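Local atomic coordinates of tyrosinase (Aspergillus oryzae, PDB entry 6JU8), a protein that probably oxidises L-tyrosine and L-dopa to L-dopaquinone with molecular oxygen at a dinuclear copper centre, as a tyrosinase of melanin biosynthesis. Residues A[108-113]-A[371-376]. The protein carries 1 engineered substitution. Sequence-based numbering, arbitrary orientation.
Sequences RVYVTL and IFWLHH. With CU (copper (II) ion), chain D.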
# COMPACT_ATOMS: atom_id res chain seq x y z
N ARG A 108 -2.05 -28.33 10.52
CA ARG A 108 -3.43 -28.51 10.94
C ARG A 108 -3.57 -28.12 12.40
O ARG A 108 -4.51 -27.41 12.78
CB ARG A 108 -3.87 -29.96 10.70
CG ARG A 108 -5.28 -30.25 11.25
CD ARG A 108 -5.87 -31.54 10.67
NE ARG A 108 -6.23 -31.37 9.27
CZ ARG A 108 -6.56 -32.32 8.42
NH1 ARG A 108 -6.63 -33.60 8.77
NH2 ARG A 108 -6.84 -31.99 7.16
N VAL A 109 -2.63 -28.58 13.24
CA VAL A 109 -2.69 -28.24 14.67
C VAL A 109 -2.42 -26.76 14.87
O VAL A 109 -3.08 -26.09 15.69
CB VAL A 109 -1.71 -29.11 15.48
CG1 VAL A 109 -1.81 -28.76 16.97
CG2 VAL A 109 -1.96 -30.61 15.32
N TYR A 110 -1.46 -26.19 14.14
CA TYR A 110 -1.11 -24.77 14.30
C TYR A 110 -2.30 -23.88 14.00
O TYR A 110 -2.57 -22.94 14.77
CB TYR A 110 0.04 -24.45 13.35
CG TYR A 110 0.79 -23.16 13.58
CD1 TYR A 110 0.97 -22.60 14.83
CD2 TYR A 110 1.37 -22.51 12.48
CE1 TYR A 110 1.69 -21.43 15.01
CE2 TYR A 110 2.12 -21.36 12.64
CZ TYR A 110 2.26 -20.80 13.91
OH TYR A 110 3.02 -19.66 14.02
N VAL A 111 -3.01 -24.16 12.91
CA VAL A 111 -4.18 -23.34 12.55
C VAL A 111 -5.27 -23.46 13.62
O VAL A 111 -5.92 -22.48 13.97
CB VAL A 111 -4.71 -23.75 11.18
CG1 VAL A 111 -6.06 -23.07 10.86
CG2 VAL A 111 -3.71 -23.40 10.08
N THR A 112 -5.45 -24.66 14.17
CA THR A 112 -6.45 -24.88 15.21
C THR A 112 -6.07 -24.13 16.49
O THR A 112 -6.94 -23.57 17.17
CB THR A 112 -6.55 -26.38 15.52
OG1 THR A 112 -7.06 -27.04 14.34
CG2 THR A 112 -7.54 -26.67 16.64
N LEU A 113 -4.79 -24.07 16.84
CA LEU A 113 -4.36 -23.26 17.98
C LEU A 113 -4.80 -21.81 17.80
O LEU A 113 -5.34 -21.19 18.71
CB LEU A 113 -2.84 -23.36 18.14
CG LEU A 113 -2.14 -22.34 19.03
CD1 LEU A 113 -2.61 -22.44 20.48
CD2 LEU A 113 -0.62 -22.49 18.97
N ILE A 371 -2.37 -12.83 6.76
CA ILE A 371 -2.86 -13.72 5.71
C ILE A 371 -2.27 -15.13 5.82
O ILE A 371 -2.84 -16.08 5.28
CB ILE A 371 -2.62 -13.16 4.30
CG1 ILE A 371 -3.59 -13.80 3.30
CG2 ILE A 371 -1.16 -13.27 3.89
CD1 ILE A 371 -3.48 -13.26 1.89
N PHE A 372 -1.13 -15.29 6.49
CA PHE A 372 -0.51 -16.60 6.70
C PHE A 372 -1.56 -17.62 7.12
O PHE A 372 -1.64 -18.75 6.61
CB PHE A 372 0.57 -16.49 7.78
CG PHE A 372 1.16 -17.83 8.17
CD1 PHE A 372 0.57 -18.58 9.18
CD2 PHE A 372 2.30 -18.31 7.53
CE1 PHE A 372 1.11 -19.82 9.52
CE2 PHE A 372 2.85 -19.52 7.88
CZ PHE A 372 2.24 -20.26 8.88
N TRP A 373 -2.37 -17.26 8.11
CA TRP A 373 -3.28 -18.20 8.74
C TRP A 373 -4.44 -18.55 7.82
O TRP A 373 -4.96 -19.66 7.87
CB TRP A 373 -3.79 -17.55 10.03
CG TRP A 373 -2.68 -17.02 10.90
CD1 TRP A 373 -2.19 -15.74 10.92
CD2 TRP A 373 -1.93 -17.75 11.88
NE1 TRP A 373 -1.17 -15.63 11.84
CE2 TRP A 373 -1.00 -16.86 12.45
CE3 TRP A 373 -1.95 -19.09 12.35
CZ2 TRP A 373 -0.12 -17.25 13.46
CZ3 TRP A 373 -1.06 -19.47 13.34
CH2 TRP A 373 -0.14 -18.55 13.90
N LEU A 374 -4.83 -17.59 7.00
CA LEU A 374 -5.92 -17.80 6.02
C LEU A 374 -5.46 -18.69 4.88
O LEU A 374 -6.21 -19.57 4.44
CB LEU A 374 -6.39 -16.44 5.51
CG LEU A 374 -6.79 -15.41 6.55
CD1 LEU A 374 -7.21 -14.11 5.86
CD2 LEU A 374 -7.88 -15.90 7.49
N HIS A 375 -4.22 -18.49 4.46
CA HIS A 375 -3.58 -19.41 3.51
C HIS A 375 -3.53 -20.82 4.09
O HIS A 375 -3.94 -21.81 3.46
CB HIS A 375 -2.17 -18.89 3.21
CG HIS A 375 -1.38 -19.74 2.28
ND1 HIS A 375 -1.91 -20.30 1.13
CD2 HIS A 375 -0.05 -20.06 2.32
CE1 HIS A 375 -0.93 -20.96 0.52
NE2 HIS A 375 0.21 -20.85 1.21
N HIS A 376 -3.00 -20.94 5.33
CA HIS A 376 -2.91 -22.28 5.90
C HIS A 376 -4.27 -22.87 6.21
O HIS A 376 -4.41 -24.10 6.18
CB HIS A 376 -1.99 -22.27 7.14
CG HIS A 376 -0.58 -22.54 6.65
ND1 HIS A 376 -0.20 -23.81 6.28
CD2 HIS A 376 0.44 -21.72 6.31
CE1 HIS A 376 1.03 -23.77 5.81
NE2 HIS A 376 1.46 -22.49 5.81
CU CU D . 2.90 -21.77 4.88
O HOH W 1 4.43 -22.43 6.43
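Tyr-110, Phe-372 and Trp-373 form a buried aromatic cluster between two helices of the central tyrosinase domain, beside its dinuclear copper centre. The short axes of 108-113 and 371-376 approach to 10.1 Å and run at 128°, so the two segments run obliquely, nearer antiparallel than parallel. No hydrogen bond spans the interface, and side chains do the joining. CG of Tyr-110 stands anti to the backbone N, which carries the phenol ring out toward 371-376. There CZ3 of Trp-373 sits over the centre of one tyrosine face, 3.6 Å above its plane. The two six-membered rings are nevertheless inclined by 53°, an oblique pairing, and Tyr-110 CZ comes within 3.3 Å of Trp-373 CH2. Phe-372 meets the tyrosine rim to rim, through Tyr-110 CE2 and Phe-372 CE1 at 3.6 Å, with the ring planes at 71°. It also links the cluster to the metal site: CD2 of His-376 lies 3.4 Å above one phenylalanine face, offset toward the rim, while NE2 of His-376 binds copper at 1.9 Å. An aliphatic contact completes the interface, as Val-111 CG2 touches His-376 CB at 3.6 Å, the carbon that carries the liganding imidazole. Polar ends of the cluster are satisfied from outside: Tyr-110 OH hydrogen-bonds to Leu-67 O, and Trp-373 NE1 to Tyr-64 OH. Within the fold, helix 103-129 and helix 371-389 are further joined by the salt bridge of Arg-108 with Asp-380 and by stacking of His-376 on His-107, a ligand of the other copper. Helix 328-340 supplies His-332 and His-336 to the copper held by His-376, and its Val-335 and Val-339 pack against His-375 and Ile-371 of helix 371-389.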